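Local coordinates for mandelate racemase/muconate lactonizing enzyme family protein (Azoarcus sp., PDB 2QDE) that is of unknown function but belongs to the mandelate racemase/muconate lactonizing enzyme family and holds a barium ion in its barrel domain, at residues 189-194 against 217-222; 161-166 against 323-328; 208-213 against 237-242; 243-248 against 265-270. One frame throughout, in Å; residues are numbered along the deposited sequence.

Contact 1. Residues 189-194 against 217-222; sequences DVDLFI and LSKIEQ. With BA (barium ion), chain I.
E221 brings a barium ion to the end of this pair of neighbouring parallel barrel strands. Its OE2 lies 2.8 Å from BA, and D195, N197 and D246 bind the same ion. The glutamate reaches out extended, CG anti to the backbone N (chi1 -174°). Its other oxygen, OE1, forms a salt bridge with K165 and also sits near the plane of the F193 ring, 3.8 Å from CE1 at the edge. One face of that ring belongs to K219, which runs alongside F193 in the same direction and sets CE over the centre, 3.6 Å from the centroid. Both residues hold CG in the crowded position between backbone N and carbonyl carbon. A bend at chi4 (-67°) then carries K219 NZ off-centre over the ring as a cation-pi partner, and on to S218 OG at 3.1 Å; Y244 is its second cation-pi partner. S218 OG in turn donates to D191 OD1 at 2.8 Å, from above the carboxylate plane, while a water links D191 OD2 to K219 NZ. The direct salt bridge between D191 and K219 is long. Backbone bonds hold the two segments in register: S218 N binds L192 O, and E221 N meets I194 O at 2.8 Å, nearly along the C=O axis. On the I194 side, I194 CG1 packs 3.6 Å from I220 CD1, and L217 crosses I194 at about a right angle. The lysine charge is thus probably spread over a hydroxyl, a water and the rings of F193 and Y244, whereas the metal and K165 together probably keep E221 ionised.

Contact 2. Residues 161-166 against 323-328; sequences FHFVKL and PQENAG
In the TIM-barrel domain of this enolase-superfamily protein, the loop 323-328, between helix 303-315 and helix 328-332, runs past strand 164-167. The tight part of the contact is buried and centred on F163 and K165, both of which point their CB toward the loop. F163 carries CG between the backbone N and the carbonyl carbon (chi1 65°), and this sends its ring edge-on into the loop. CZ approaches the carbonyl oxygen Q324 O at 3.5 Å, and the E325 side chain passes the same end of the ring at about a right angle, its CB 4.1 Å from CZ. Farther round the edge, in the ring plane, P323 CB stands 3.9 Å from CE2. The Q324 side chain turns the other way, where OE1 accepts a hydrogen bond from the backbone N of C296. The contact loosens at P323 and H162, both partly exposed: H162 CB comes no closer than 4.4 Å to P323 CB, and the imidazole instead meets Y356 edge-to-face. At the buried end, K165 is fully extended, CG anti to the backbone N, and its ammonium gathers acidic partners. D195 and E221, both of which bind the barium ion, take NZ by a hydrogen bond and a salt bridge, while E325 adds a salt bridge whose hydrogen bond is weak. Three carboxylates around one amine would be expected to keep it protonated. E325 crosses the lysine at about a right angle, so its OE2 lies 3.2 Å from K165 NZ but only 2.9 Å from K165 CD, the methylene two bonds back.

Contact 3. Residues 208-213 against 237-242; sequences TIRALE and GKVATP
R210 leaves helix 202-212 with CG anti to the carbonyl carbon (chi1 -73°) and runs extended to NE, alongside K238 and in the same direction. Past CB, its CG brushes V239 CG1 at 4.3 Å. NE gives a weak bond to K238 O, and NH2 a better one to the same oxygen at 3.0 Å, with an N-H...O angle of 160°. That carbonyl lies in the guanidinium plane and offers a lone pair to NH2, so two N-H groups converge on one oxygen. The remaining nitrogen, NH1, bonds to A240 O of a second subunit, and K238 NZ bonds to V239 O of that same subunit. Three residues on, E213, extended beyond CG, accepts a weak but straight bond from A240 N, 3.3 Å from its OE2. Between these polar grips I209 CG2 packs 3.8 Å from V239 CG1, the two side chains crossing at about a right angle. A water donates to I209 O and also binds T241 OG1. The loop 237-242, which leads from helix 229-236 into strand 243-245, thereby lies against the C-terminal turns of helix 202-212 and at the interface with neighbouring subunits.

Contact 4. Residues 243-248 against 265-270; sequences IYADES and DGLMIK. With BA (barium ion), chain I.
Y244 lies flat over the backbone of G266, whose CA sits 3.2 Å from the ring centroid, almost on the ring normal. Having no side chain, G266 lets the ring settle this close. M268 approaches from another direction, its SD in the ring plane at the edge, 5.0 Å from the centroid, a Met-aromatic contact; SD also touches Y244 CB at 3.6 Å. M268 then crosses D246 at about a right angle, with its CG only 3.3 Å from D246 CB. This is tight, and M268 chi1 is nearly eclipsed (-13°), which suggests some strain. D246 holds CG anti to the backbone N and thereby turns OD2 to the barium ion, 2.7 Å away. K270 bends at chi4 and crosses D246, bringing NZ to 3.4 Å from OD2, while K273 forms a salt bridge with OD1; both lysines probably temper the carboxylate charge. At the other end D265 OD2 takes the N-H of I243 on its anti lone pair at 2.8 Å, and R236 pairs with OD1. Backbone bonds fix the parallel register, among them M268 N to A245 O at 2.9 Å. A water joins Y244 OH to D265 O. Strands 243-245 and 266-269, linked through helix 252-261, form a beta-alpha-beta unit of the barrel, with a metal-binding carboxylate at the C-terminal end of the first strand, as in the enolase superfamily.

Overall arrangement
Contacts 1, 2 and 4 reach parallel strands of one barrel sheet, and contact 3 lies on its outer side, where helix 202-212 meets the loop leading into strand 243-245. Contacts 1 and 4 both supply a carboxylate to the barium ion, their centres about 13 Å apart, and are joined by the backbone of Q222, whose N lies 2.8 Å from Y244 O. Contact 2 adds a lysine beside the site: K165 NZ is 2.9 Å from E221 OE1 of contact 1. P242, at the end of contact 3, reaches contact 1 through its carbonyl O, 2.9 Å from I220 N. Contact 3 stays about 22 Å from contact 2, centre to centre.

Contact 1. Residues 189-194 against 217-222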
loop_
_atom_site.group_PDB
_atom_site.type_symbol
_atom_site.label_atom_id
_atom_site.label_comp_id
_atom_site.label_asym_id
_atom_site.label_seq_id
_atom_site.Cartn_x
_atom_site.Cartn_y
_atom_site.Cartn_z
ATOM N N ASP A 189 13.717 -1.163 38.421
ATOM C CA ASP A 189 14.841 -1.572 37.579
ATOM C C ASP A 189 14.819 -3.016 37.085
ATOM O O ASP A 189 15.624 -3.392 36.227
ATOM C CB ASP A 189 16.164 -1.307 38.311
ATOM C CG ASP A 189 16.222 0.090 38.920
ATOM O OD1 ASP A 189 15.476 0.977 38.434
ATOM O OD2 ASP A 189 17.017 0.305 39.869
ATOM N N VAL A 190 13.909 -3.824 37.613
ATOM C CA VAL A 190 13.808 -5.223 37.203
ATOM C C VAL A 190 12.984 -5.393 35.926
ATOM O O VAL A 190 11.947 -4.747 35.762
ATOM C CB VAL A 190 13.176 -6.072 38.322
ATOM C CG1 VAL A 190 12.770 -7.439 37.788
ATOM C CG2 VAL A 190 14.161 -6.224 39.464
ATOM N N ASP A 191 13.471 -6.251 35.027
ATOM C CA ASP A 191 12.801 -6.559 33.761
ATOM C C ASP A 191 11.574 -7.415 34.095
ATOM O O ASP A 191 11.699 -8.593 34.415
ATOM C CB ASP A 191 13.759 -7.340 32.845
ATOM C CG ASP A 191 13.128 -7.733 31.504
ATOM O OD1 ASP A 191 11.896 -7.609 31.340
ATOM O OD2 ASP A 191 13.876 -8.188 30.610
ATOM N N LEU A 192 10.394 -6.810 34.031
ATOM C CA LEU A 192 9.153 -7.506 34.350
ATOM C C LEU A 192 8.143 -7.403 33.206
ATOM O O LEU A 192 7.927 -6.317 32.667
ATOM C CB LEU A 192 8.546 -6.896 35.617
ATOM C CG LEU A 192 7.174 -7.401 36.064
ATOM C CD1 LEU A 192 7.294 -8.846 36.539
ATOM C CD2 LEU A 192 6.633 -6.506 37.177
ATOM N N PHE A 193 7.542 -8.527 32.820
ATOM C CA PHE A 193 6.532 -8.500 31.765
ATOM C C PHE A 193 5.474 -9.574 31.965
ATOM O O PHE A 193 5.612 -10.426 32.840
ATOM C CB PHE A 193 7.173 -8.588 30.364
ATOM C CG PHE A 193 7.889 -9.880 30.072
ATOM C CD1 PHE A 193 7.248 -10.905 29.376
ATOM C CD2 PHE A 193 9.234 -10.041 30.420
ATOM C CE1 PHE A 193 7.939 -12.079 29.021
ATOM C CE2 PHE A 193 9.938 -11.207 30.074
ATOM C CZ PHE A 193 9.289 -12.227 29.369
ATOM N N ILE A 194 4.408 -9.521 31.170
ATOM C CA ILE A 194 3.322 -10.487 31.301
ATOM C C ILE A 194 2.994 -11.215 29.998
ATOM O O ILE A 194 3.255 -10.707 28.907
ATOM C CB ILE A 194 2.039 -9.804 31.811
ATOM C CG1 ILE A 194 1.622 -8.688 30.845
ATOM C CG2 ILE A 194 2.273 -9.241 33.206
ATOM C CD1 ILE A 194 0.298 -8.035 31.200
ATOM N N LEU A 217 5.851 -2.208 32.327
ATOM C CA LEU A 217 6.218 -3.563 31.940
ATOM C C LEU A 217 7.122 -3.475 30.704
ATOM O O LEU A 217 6.905 -2.635 29.826
ATOM C CB LEU A 217 4.952 -4.362 31.619
ATOM C CG LEU A 217 3.942 -4.481 32.769
ATOM C CD1 LEU A 217 2.622 -5.050 32.261
ATOM C CD2 LEU A 217 4.525 -5.361 33.869
ATOM N N SER A 218 8.137 -4.330 30.633
ATOM C CA SER A 218 9.037 -4.304 29.487
ATOM C C SER A 218 8.318 -4.698 28.198
ATOM O O SER A 218 8.737 -4.312 27.107
ATOM C CB SER A 218 10.239 -5.228 29.714
ATOM O OG SER A 218 9.844 -6.588 29.748
ATOM N N LYS A 219 7.229 -5.454 28.325
ATOM C CA LYS A 219 6.473 -5.892 27.155
ATOM C C LYS A 219 5.220 -6.677 27.527
ATOM O O LYS A 219 5.044 -7.075 28.682
ATOM C CB LYS A 219 7.364 -6.767 26.263
ATOM C CG LYS A 219 8.141 -7.841 27.040
ATOM C CD LYS A 219 9.073 -8.632 26.132
ATOM C CE LYS A 219 10.136 -9.382 26.920
ATOM N NZ LYS A 219 11.093 -8.456 27.570
ATOM N N ILE A 220 4.348 -6.876 26.539
ATOM C CA ILE A 220 3.126 -7.659 26.702
ATOM C C ILE A 220 3.232 -8.811 25.704
ATOM O O ILE A 220 3.276 -8.582 24.497
ATOM C CB ILE A 220 1.848 -6.860 26.355
ATOM C CG1 ILE A 220 1.777 -5.569 27.179
ATOM C CG2 ILE A 220 0.624 -7.725 26.628
ATOM C CD1 ILE A 220 1.768 -5.794 28.659
ATOM N N GLU A 221 3.285 -10.042 26.199
ATOM C CA GLU A 221 3.398 -11.197 25.318
ATOM C C GLU A 221 2.056 -11.708 24.790
ATOM O O GLU A 221 1.165 -12.078 25.564
ATOM C CB GLU A 221 4.122 -12.337 26.034
ATOM C CG GLU A 221 4.425 -13.543 25.140
ATOM C CD GLU A 221 5.114 -14.673 25.894
ATOM O OE1 GLU A 221 5.830 -14.373 26.877
ATOM O OE2 GLU A 221 4.953 -15.853 25.488
ATOM N N GLN A 222 1.935 -11.721 23.464
ATOM C CA GLN A 222 0.743 -12.195 22.757
ATOM C C GLN A 222 -0.598 -11.838 23.400
ATOM O O GLN A 222 -1.305 -12.713 23.917
ATOM C CB GLN A 222 0.807 -13.716 22.583
ATOM C CG GLN A 222 -0.156 -14.246 21.529
ATOM C CD GLN A 222 0.281 -13.895 20.117
ATOM O OE1 GLN A 222 -0.521 -13.434 19.302
ATOM N NE2 GLN A 222 1.556 -14.116 19.819
HETATM BA BA BA I . 2.801 -17.622 25.400
HETATM O O HOH W 1 13.255 -10.164 28.539
#

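Contact 2. Residues 161-166 against 323-328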
loop_
_atom_site.group_PDB
_atom_site.type_symbol
_atom_site.label_atom_id
_atom_site.label_comp_id
_atom_site.label_asym_id
_atom_site.label_seq_id
_atom_site.Cartn_x
_atom_site.Cartn_y
_atom_site.Cartn_z
ATOM N N PHE A 161 18.383 -14.940 38.337
ATOM C CA PHE A 161 17.655 -14.821 37.084
ATOM C C PHE A 161 17.564 -13.380 36.581
ATOM O O PHE A 161 17.508 -12.434 37.364
ATOM C CB PHE A 161 16.293 -15.479 37.223
ATOM C CG PHE A 161 16.383 -16.972 37.369
ATOM C CD1 PHE A 161 16.574 -17.555 38.620
ATOM C CD2 PHE A 161 16.355 -17.794 36.240
ATOM C CE1 PHE A 161 16.743 -18.941 38.747
ATOM C CE2 PHE A 161 16.522 -19.177 36.353
ATOM C CZ PHE A 161 16.717 -19.752 37.616
ATOM N N HIS A 162 17.549 -13.244 35.256
ATOM C CA HIS A 162 17.567 -11.959 34.561
ATOM C C HIS A 162 16.258 -11.238 34.276
ATOM O O HIS A 162 16.265 -10.054 33.946
ATOM C CB HIS A 162 18.370 -12.156 33.281
ATOM C CG HIS A 162 19.697 -12.800 33.528
ATOM N ND1 HIS A 162 20.855 -12.073 33.711
ATOM C CD2 HIS A 162 20.034 -14.096 33.719
ATOM C CE1 HIS A 162 21.847 -12.895 34.004
ATOM N NE2 HIS A 162 21.375 -14.129 34.017
ATOM N N PHE A 163 15.141 -11.943 34.364
ATOM C CA PHE A 163 13.855 -11.291 34.182
ATOM C C PHE A 163 12.781 -12.098 34.872
ATOM O O PHE A 163 13.023 -13.229 35.291
ATOM C CB PHE A 163 13.531 -11.054 32.691
ATOM C CG PHE A 163 13.338 -12.302 31.877
ATOM C CD1 PHE A 163 12.178 -13.060 31.994
ATOM C CD2 PHE A 163 14.295 -12.679 30.936
ATOM C CE1 PHE A 163 11.969 -14.172 31.176
ATOM C CE2 PHE A 163 14.096 -13.783 30.115
ATOM C CZ PHE A 163 12.934 -14.531 30.233
ATOM N N VAL A 164 11.604 -11.505 35.014
ATOM C CA VAL A 164 10.487 -12.166 35.666
ATOM C C VAL A 164 9.244 -12.037 34.794
ATOM O O VAL A 164 8.817 -10.931 34.476
ATOM C CB VAL A 164 10.218 -11.531 37.049
ATOM C CG1 VAL A 164 8.928 -12.076 37.635
ATOM C CG2 VAL A 164 11.391 -11.815 37.984
ATOM N N LYS A 165 8.663 -13.173 34.424
ATOM C CA LYS A 165 7.475 -13.203 33.581
ATOM C C LYS A 165 6.252 -13.697 34.363
ATOM O O LYS A 165 6.349 -14.679 35.097
ATOM C CB LYS A 165 7.740 -14.119 32.383
ATOM C CG LYS A 165 6.521 -14.442 31.538
ATOM C CD LYS A 165 6.920 -15.304 30.346
ATOM C CE LYS A 165 5.725 -15.973 29.715
ATOM N NZ LYS A 165 6.113 -16.737 28.508
ATOM N N LEU A 166 5.115 -13.014 34.201
ATOM C CA LEU A 166 3.877 -13.383 34.886
ATOM C C LEU A 166 2.805 -13.814 33.886
ATOM O O LEU A 166 2.795 -13.366 32.739
ATOM C CB LEU A 166 3.327 -12.191 35.701
ATOM C CG LEU A 166 4.325 -11.413 36.569
ATOM C CD1 LEU A 166 3.671 -10.156 37.106
ATOM C CD2 LEU A 166 4.838 -12.292 37.714
ATOM N N PRO A 323 18.394 -12.944 26.759
ATOM C CA PRO A 323 18.159 -13.849 27.889
ATOM C C PRO A 323 17.068 -14.826 27.458
ATOM O O PRO A 323 16.178 -14.470 26.686
ATOM C CB PRO A 323 17.727 -12.908 29.013
ATOM C CG PRO A 323 17.109 -11.735 28.268
ATOM C CD PRO A 323 18.071 -11.551 27.120
ATOM N N GLN A 324 17.144 -16.055 27.949
ATOM C CA GLN A 324 16.198 -17.077 27.547
ATOM C C GLN A 324 15.230 -17.563 28.626
ATOM O O GLN A 324 15.239 -17.073 29.758
ATOM C CB GLN A 324 16.981 -18.242 26.948
ATOM C CG GLN A 324 17.878 -17.806 25.794
ATOM C CD GLN A 324 17.071 -17.304 24.616
ATOM O OE1 GLN A 324 16.190 -18.001 24.128
ATOM N NE2 GLN A 324 17.364 -16.094 24.156
ATOM N N GLU A 325 14.410 -18.544 28.270
ATOM C CA GLU A 325 13.407 -19.049 29.195
ATOM C C GLU A 325 13.196 -20.561 29.102
ATOM O O GLU A 325 12.095 -21.060 29.336
ATOM C CB GLU A 325 12.091 -18.330 28.914
ATOM C CG GLU A 325 11.107 -18.364 30.046
ATOM C CD GLU A 325 9.683 -18.258 29.557
ATOM O OE1 GLU A 325 9.214 -19.213 28.888
ATOM O OE2 GLU A 325 9.034 -17.223 29.832
ATOM N N ASN A 326 14.252 -21.289 28.766
ATOM C CA ASN A 326 14.179 -22.739 28.636
ATOM C C ASN A 326 14.524 -23.382 29.987
ATOM O O ASN A 326 15.662 -23.769 30.213
ATOM C CB ASN A 326 15.161 -23.177 27.543
ATOM C CG ASN A 326 15.230 -24.684 27.371
ATOM O OD1 ASN A 326 14.213 -25.356 27.206
ATOM N ND2 ASN A 326 16.448 -25.219 27.391
ATOM N N ALA A 327 13.538 -23.498 30.878
ATOM C CA ALA A 327 13.781 -24.057 32.213
ATOM C C ALA A 327 12.758 -25.092 32.687
ATOM O O ALA A 327 12.373 -25.102 33.861
ATOM C CB ALA A 327 13.870 -22.915 33.230
ATOM N N GLY A 328 12.333 -25.966 31.780
ATOM C CA GLY A 328 11.358 -26.987 32.124
ATOM C C GLY A 328 11.662 -27.752 33.402
ATOM O O GLY A 328 10.775 -27.902 34.247
#

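Contact 3. Residues 208-213 against 237-242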
loop_
_atom_site.group_PDB
_atom_site.type_symbol
_atom_site.label_atom_id
_atom_site.label_comp_id
_atom_site.label_asym_id
_atom_site.label_seq_id
_atom_site.Cartn_x
_atom_site.Cartn_y
_atom_site.Cartn_z
ATOM N N THR A 208 -6.753 -2.970 29.232
ATOM C CA THR A 208 -5.861 -3.541 30.224
ATOM C C THR A 208 -4.439 -3.041 30.079
ATOM O O THR A 208 -3.815 -2.664 31.065
ATOM C CB THR A 208 -5.875 -5.070 30.155
ATOM O OG1 THR A 208 -7.224 -5.529 30.283
ATOM C CG2 THR A 208 -5.043 -5.667 31.287
ATOM N N ILE A 209 -3.925 -3.029 28.853
ATOM C CA ILE A 209 -2.563 -2.566 28.638
ATOM C C ILE A 209 -2.417 -1.125 29.104
ATOM O O ILE A 209 -1.433 -0.772 29.749
ATOM C CB ILE A 209 -2.155 -2.692 27.157
ATOM C CG1 ILE A 209 -2.172 -4.171 26.754
ATOM C CG2 ILE A 209 -0.766 -2.108 26.943
ATOM C CD1 ILE A 209 -1.884 -4.427 25.304
ATOM N N ARG A 210 -3.399 -0.290 28.785
ATOM C CA ARG A 210 -3.342 1.104 29.211
ATOM C C ARG A 210 -3.420 1.186 30.730
ATOM O O ARG A 210 -2.763 2.023 31.353
ATOM C CB ARG A 210 -4.471 1.911 28.559
ATOM C CG ARG A 210 -4.220 2.155 27.066
ATOM C CD ARG A 210 -5.282 3.027 26.420
ATOM N NE ARG A 210 -4.840 3.475 25.100
ATOM C CZ ARG A 210 -5.563 4.233 24.285
ATOM N NH1 ARG A 210 -6.772 4.636 24.647
ATOM N NH2 ARG A 210 -5.077 4.588 23.104
ATOM N N ALA A 211 -4.200 0.290 31.328
ATOM C CA ALA A 211 -4.345 0.262 32.775
ATOM C C ALA A 211 -3.040 -0.179 33.437
ATOM O O ALA A 211 -2.809 0.097 34.611
ATOM C CB ALA A 211 -5.475 -0.684 33.167
ATOM N N LEU A 212 -2.185 -0.853 32.678
ATOM C CA LEU A 212 -0.921 -1.345 33.211
ATOM C C LEU A 212 0.295 -0.484 32.878
ATOM O O LEU A 212 1.383 -0.728 33.398
ATOM C CB LEU A 212 -0.661 -2.769 32.713
ATOM C CG LEU A 212 -1.671 -3.853 33.119
ATOM C CD1 LEU A 212 -1.265 -5.188 32.504
ATOM C CD2 LEU A 212 -1.722 -3.958 34.641
ATOM N N GLU A 213 0.122 0.517 32.021
ATOM C CA GLU A 213 1.244 1.364 31.630
ATOM C C GLU A 213 1.995 2.012 32.791
ATOM O O GLU A 213 3.203 2.211 32.704
ATOM C CB GLU A 213 0.783 2.433 30.622
ATOM C CG GLU A 213 0.271 1.822 29.308
ATOM C CD GLU A 213 -0.097 2.845 28.241
ATOM O OE1 GLU A 213 -0.713 3.878 28.585
ATOM O OE2 GLU A 213 0.218 2.603 27.049
ATOM N N GLY A 237 -0.396 0.563 17.647
ATOM C CA GLY A 237 -0.644 1.950 17.300
ATOM C C GLY A 237 -1.434 2.706 18.357
ATOM O O GLY A 237 -1.637 3.915 18.237
ATOM N N LYS A 238 -1.890 2.004 19.391
ATOM C CA LYS A 238 -2.666 2.637 20.448
ATOM C C LYS A 238 -2.001 2.547 21.825
ATOM O O LYS A 238 -2.453 3.199 22.768
ATOM C CB LYS A 238 -4.069 2.020 20.544
ATOM C CG LYS A 238 -4.896 2.034 19.255
ATOM C CD LYS A 238 -4.970 3.414 18.601
ATOM C CE LYS A 238 -5.671 4.445 19.460
ATOM N NZ LYS A 238 -5.850 5.727 18.694
ATOM N N VAL A 239 -0.949 1.738 21.951
ATOM C CA VAL A 239 -0.264 1.599 23.235
ATOM C C VAL A 239 1.241 1.790 23.111
ATOM O O VAL A 239 1.829 1.539 22.060
ATOM C CB VAL A 239 -0.518 0.212 23.887
ATOM C CG1 VAL A 239 -2.007 -0.008 24.071
ATOM C CG2 VAL A 239 0.096 -0.894 23.041
ATOM N N ALA A 240 1.865 2.210 24.205
ATOM C CA ALA A 240 3.300 2.443 24.215
ATOM C C ALA A 240 4.087 1.170 24.489
ATOM O O ALA A 240 5.149 0.945 23.910
ATOM C CB ALA A 240 3.642 3.494 25.264
ATOM N N THR A 241 3.554 0.343 25.383
ATOM C CA THR A 241 4.203 -0.900 25.786
ATOM C C THR A 241 4.511 -1.820 24.611
ATOM O O THR A 241 3.646 -2.098 23.784
ATOM C CB THR A 241 3.325 -1.661 26.798
ATOM O OG1 THR A 241 2.852 -0.746 27.792
ATOM C CG2 THR A 241 4.129 -2.771 27.470
ATOM N N PRO A 242 5.756 -2.312 24.531
ATOM C CA PRO A 242 6.155 -3.207 23.441
ATOM C C PRO A 242 5.249 -4.431 23.402
ATOM O O PRO A 242 4.861 -4.946 24.443
ATOM C CB PRO A 242 7.592 -3.578 23.802
ATOM C CG PRO A 242 8.071 -2.383 24.571
ATOM C CD PRO A 242 6.884 -2.067 25.446
HETATM O O HOH W 2 1.203 -2.009 29.878
#

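Contact 4. Residues 243-248 against 265-270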
loop_
_atom_site.group_PDB
_atom_site.type_symbol
_atom_site.label_atom_id
_atom_site.label_comp_id
_atom_site.label_asym_id
_atom_site.label_seq_id
_atom_site.Cartn_x
_atom_site.Cartn_y
_atom_site.Cartn_z
ATOM N N ILE A 243 4.914 -4.880 22.197
ATOM C CA ILE A 243 4.059 -6.040 22.007
ATOM C C ILE A 243 4.877 -7.147 21.335
ATOM O O ILE A 243 5.351 -6.971 20.210
ATOM C CB ILE A 243 2.853 -5.694 21.106
ATOM C CG1 ILE A 243 2.084 -4.497 21.683
ATOM C CG2 ILE A 243 1.955 -6.909 20.944
ATOM C CD1 ILE A 243 1.504 -4.731 23.065
ATOM N N TYR A 244 5.041 -8.275 22.025
ATOM C CA TYR A 244 5.798 -9.413 21.499
ATOM C C TYR A 244 4.866 -10.518 21.007
ATOM O O TYR A 244 3.771 -10.697 21.542
ATOM C CB TYR A 244 6.725 -9.987 22.575
ATOM C CG TYR A 244 8.043 -9.256 22.727
ATOM C CD1 TYR A 244 8.102 -7.859 22.746
ATOM C CD2 TYR A 244 9.229 -9.967 22.895
ATOM C CE1 TYR A 244 9.315 -7.191 22.932
ATOM C CE2 TYR A 244 10.444 -9.310 23.080
ATOM C CZ TYR A 244 10.479 -7.926 23.099
ATOM O OH TYR A 244 11.683 -7.289 23.282
ATOM N N ALA A 245 5.313 -11.268 20.002
ATOM C CA ALA A 245 4.510 -12.346 19.443
ATOM C C ALA A 245 5.075 -13.731 19.760
ATOM O O ALA A 245 6.273 -13.967 19.610
ATOM C CB ALA A 245 4.405 -12.174 17.940
ATOM N N ASP A 246 4.211 -14.637 20.209
ATOM C CA ASP A 246 4.622 -16.007 20.494
ATOM C C ASP A 246 3.791 -16.892 19.580
ATOM O O ASP A 246 4.251 -17.306 18.514
ATOM C CB ASP A 246 4.361 -16.377 21.957
ATOM C CG ASP A 246 4.669 -17.841 22.260
ATOM O OD1 ASP A 246 5.124 -18.580 21.354
ATOM O OD2 ASP A 246 4.452 -18.254 23.419
ATOM N N GLU A 247 2.554 -17.151 19.993
ATOM C CA GLU A 247 1.652 -17.974 19.210
ATOM C C GLU A 247 1.557 -17.515 17.754
ATOM O O GLU A 247 1.460 -18.342 16.855
ATOM C CB GLU A 247 0.256 -17.995 19.848
ATOM C CG GLU A 247 0.159 -18.863 21.099
ATOM C CD GLU A 247 0.528 -18.132 22.384
ATOM O OE1 GLU A 247 1.337 -17.178 22.342
ATOM O OE2 GLU A 247 0.004 -18.529 23.447
ATOM N N SER A 248 1.589 -16.204 17.524
ATOM C CA SER A 248 1.510 -15.671 16.166
ATOM C C SER A 248 2.738 -16.012 15.328
ATOM O O SER A 248 2.644 -16.129 14.106
ATOM C CB SER A 248 1.332 -14.150 16.187
ATOM O OG SER A 248 0.075 -13.792 16.734
ATOM N N ASP A 265 7.125 -6.175 18.363
ATOM C CA ASP A 265 8.337 -5.477 18.787
ATOM C C ASP A 265 9.385 -6.492 19.246
ATOM O O ASP A 265 10.523 -6.137 19.550
ATOM C CB ASP A 265 8.011 -4.525 19.936
ATOM C CG ASP A 265 7.069 -3.414 19.516
ATOM O OD1 ASP A 265 7.460 -2.630 18.626
ATOM O OD2 ASP A 265 5.945 -3.329 20.069
ATOM N N GLY A 266 8.982 -7.758 19.290
ATOM C CA GLY A 266 9.869 -8.824 19.728
ATOM C C GLY A 266 9.193 -10.161 19.498
ATOM O O GLY A 266 7.996 -10.199 19.209
ATOM N N LEU A 267 9.937 -11.255 19.650
ATOM C CA LEU A 267 9.379 -12.585 19.392
ATOM C C LEU A 267 9.775 -13.640 20.425
ATOM O O LEU A 267 10.816 -13.525 21.066
ATOM C CB LEU A 267 9.857 -13.067 18.018
ATOM C CG LEU A 267 9.754 -12.128 16.809
ATOM C CD1 LEU A 267 10.705 -12.609 15.711
ATOM C CD2 LEU A 267 8.325 -12.073 16.306
ATOM N N MET A 268 8.935 -14.661 20.583
ATOM C CA MET A 268 9.240 -15.771 21.484
ATOM C C MET A 268 9.242 -17.015 20.606
ATOM O O MET A 268 8.458 -17.120 19.662
ATOM C CB MET A 268 8.185 -15.980 22.582
ATOM C CG MET A 268 7.176 -14.879 22.786
ATOM S SD MET A 268 7.869 -13.329 23.332
ATOM C CE MET A 268 9.023 -13.883 24.539
ATOM N N ILE A 269 10.118 -17.960 20.910
ATOM C CA ILE A 269 10.161 -19.186 20.136
ATOM C C ILE A 269 10.183 -20.400 21.062
ATOM O O ILE A 269 10.533 -20.291 22.232
ATOM C CB ILE A 269 11.424 -19.227 19.241
ATOM C CG1 ILE A 269 11.369 -20.429 18.292
ATOM C CG2 ILE A 269 12.674 -19.320 20.109
ATOM C CD1 ILE A 269 12.576 -20.547 17.380
ATOM N N LYS A 270 9.762 -21.545 20.533
ATOM C CA LYS A 270 9.821 -22.819 21.253
ATOM C C LYS A 270 10.230 -23.794 20.164
ATOM O O LYS A 270 9.679 -23.758 19.064
ATOM C CB LYS A 270 8.466 -23.235 21.848
ATOM C CG LYS A 270 8.058 -22.458 23.094
ATOM C CD LYS A 270 6.919 -23.153 23.827
ATOM C CE LYS A 270 6.460 -22.362 25.052
ATOM N NZ LYS A 270 5.908 -21.041 24.679
HETATM BA BA BA I . 2.801 -17.622 25.400
HETATM O O HOH W 3 11.255 -4.495 22.030
#